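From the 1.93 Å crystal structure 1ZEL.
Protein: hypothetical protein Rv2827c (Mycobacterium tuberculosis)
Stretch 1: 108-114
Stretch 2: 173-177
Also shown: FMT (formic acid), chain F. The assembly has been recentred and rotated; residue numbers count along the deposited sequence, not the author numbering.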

# COMPACT_ATOMS: atom_id res chain seq x y z
N SER A 108 -1.39 -3.22 -3.13
CA SER A 108 -2.42 -2.32 -2.63
C SER A 108 -2.70 -1.18 -3.59
O SER A 108 -3.86 -0.86 -3.84
CB SER A 108 -2.08 -1.77 -1.24
OG SER A 108 -2.20 -2.83 -0.29
N ALA A 109 -1.64 -0.58 -4.11
CA ALA A 109 -1.76 0.45 -5.13
C ALA A 109 -2.45 -0.11 -6.37
O ALA A 109 -3.36 0.52 -6.91
CB ALA A 109 -0.40 0.99 -5.50
N ALA A 110 -2.03 -1.29 -6.83
CA ALA A 110 -2.63 -1.92 -8.03
C ALA A 110 -4.12 -2.19 -7.82
O ALA A 110 -4.93 -2.08 -8.76
CB ALA A 110 -1.89 -3.25 -8.35
N TRP A 111 -4.48 -2.59 -6.60
CA TRP A 111 -5.86 -2.95 -6.30
C TRP A 111 -6.76 -1.74 -6.44
O TRP A 111 -7.77 -1.77 -7.13
CB TRP A 111 -5.93 -3.58 -4.89
CG TRP A 111 -7.31 -3.63 -4.27
CD1 TRP A 111 -7.73 -2.96 -3.15
CD2 TRP A 111 -8.43 -4.41 -4.71
NE1 TRP A 111 -9.03 -3.28 -2.87
CE2 TRP A 111 -9.49 -4.17 -3.81
CE3 TRP A 111 -8.63 -5.30 -5.77
CZ2 TRP A 111 -10.74 -4.75 -3.94
CZ3 TRP A 111 -9.89 -5.89 -5.91
CH2 TRP A 111 -10.93 -5.60 -5.00
N HIS A 112 -6.38 -0.63 -5.81
CA HIS A 112 -7.21 0.56 -5.83
C HIS A 112 -7.20 1.28 -7.19
O HIS A 112 -8.17 1.96 -7.52
CB HIS A 112 -6.84 1.50 -4.69
CG HIS A 112 -7.14 0.94 -3.33
ND1 HIS A 112 -8.42 0.67 -2.90
CD2 HIS A 112 -6.32 0.63 -2.29
CE1 HIS A 112 -8.38 0.18 -1.67
NE2 HIS A 112 -7.12 0.15 -1.28
N LEU A 113 -6.12 1.12 -7.95
CA LEU A 113 -6.01 1.66 -9.31
C LEU A 113 -6.81 0.79 -10.28
O LEU A 113 -7.13 1.23 -11.40
CB LEU A 113 -4.54 1.72 -9.76
CG LEU A 113 -3.62 2.80 -9.18
CD1 LEU A 113 -2.16 2.62 -9.64
CD2 LEU A 113 -4.16 4.20 -9.54
N GLY A 114 -7.14 -0.42 -9.85
CA GLY A 114 -8.08 -1.26 -10.61
C GLY A 114 -7.47 -2.35 -11.47
O GLY A 114 -8.15 -2.92 -12.32
C FMT F . -5.56 -4.03 0.60
O1 FMT F . -6.79 -3.85 0.62
O2 FMT F . -4.77 -3.32 -0.03
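Stretch 2 173-177: AWATG

The most distinctive feature of this contact is a backbone CH-pi interaction: the CA of Ala175 lies over one face of the His112 imidazole, 4.0 Å from the ring centroid and 18° off the ring normal. No hydrogen bond joins the two stretches, and the 247 Å² of surface buried between them comes from packing alone, with His112 and Trp174 contributing the most. Stretch 1 is the end of a helix that begins earlier in the chain. Its last turn closes in a Schellman motif, in which Gly114 N makes two weak bonds, to Ala110 O (3.0 Å) and to Trp111 O (3.1 Å). Gly114 has a phi of 100°, at which a CB would be jammed against the preceding carbonyl oxygen.

Stretch 2 is neither helix nor strand; a type I beta turn runs from Ala173 to Thr176, closed by the bond from Thr176 N to Ala173 O at 2.9 Å. Thr176 and Gly177 then both adopt positive phi, and Thr176 OG1 donates to Ala175 O at 2.6 Å. The chain comes in from Ala173, meets the helix at His112, where the CA atoms of Ala175 and His112 are 5.6 Å apart, and turns away again by Gly177. The CA-to-CB bond of His112 points toward stretch 2, and its chi1 is in the m rotamer.

The CA-to-CB bond of Trp174 points sideways, but the end of its side chain comes nearer the helix. Its CZ3 packs 3.6 Å from His112 CB and 3.5 Å from Leu113 CD2, an apolar contact, while Ala109 O lies at the indole edge, 4.2 Å from CZ3. The backbone of the same residue also meets the helix, with Trp174 O 3.5 Å from His112 CB. Further along the turn, Thr176 CG2 reaches His112 CE1 at 3.9 Å. The imidazole is thus bordered by Trp174 O and Thr176 CG2 as well as by Ala175 CA over its face, whereas Ala173 and Gly177 remain clear of the helix.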

# COMPACT_ATOMS: atom_id res chain seq x y z
N ALA A 173 -9.95 10.03 -1.92
CA ALA A 173 -10.27 8.77 -1.20
C ALA A 173 -10.18 7.47 -2.00
O ALA A 173 -10.63 6.38 -1.53
CB ALA A 173 -11.64 8.90 -0.59
N TRP A 174 -9.59 7.56 -3.19
CA TRP A 174 -9.47 6.38 -4.07
C TRP A 174 -8.70 5.21 -3.44
O TRP A 174 -8.98 4.06 -3.76
CB TRP A 174 -8.89 6.78 -5.45
CG TRP A 174 -7.44 7.13 -5.38
CD1 TRP A 174 -6.88 8.33 -5.03
CD2 TRP A 174 -6.36 6.24 -5.61
NE1 TRP A 174 -5.51 8.23 -5.04
CE2 TRP A 174 -5.17 6.95 -5.40
CE3 TRP A 174 -6.29 4.89 -5.96
CZ2 TRP A 174 -3.91 6.36 -5.53
CZ3 TRP A 174 -5.03 4.31 -6.13
CH2 TRP A 174 -3.86 5.05 -5.90
N ALA A 175 -7.74 5.50 -2.55
CA ALA A 175 -7.02 4.45 -1.78
C ALA A 175 -7.38 4.55 -0.28
O ALA A 175 -6.52 4.37 0.61
CB ALA A 175 -5.48 4.55 -1.98
N THR A 176 -8.67 4.86 -0.04
CA THR A 176 -9.31 4.95 1.27
C THR A 176 -8.76 6.08 2.13
O THR A 176 -8.88 6.05 3.37
CB THR A 176 -9.20 3.65 2.09
OG1 THR A 176 -7.87 3.54 2.63
CG2 THR A 176 -9.52 2.43 1.24
N GLY A 177 -8.11 7.05 1.49
CA GLY A 177 -7.62 8.21 2.20
C GLY A 177 -6.13 8.23 2.47
O GLY A 177 -5.63 9.21 2.99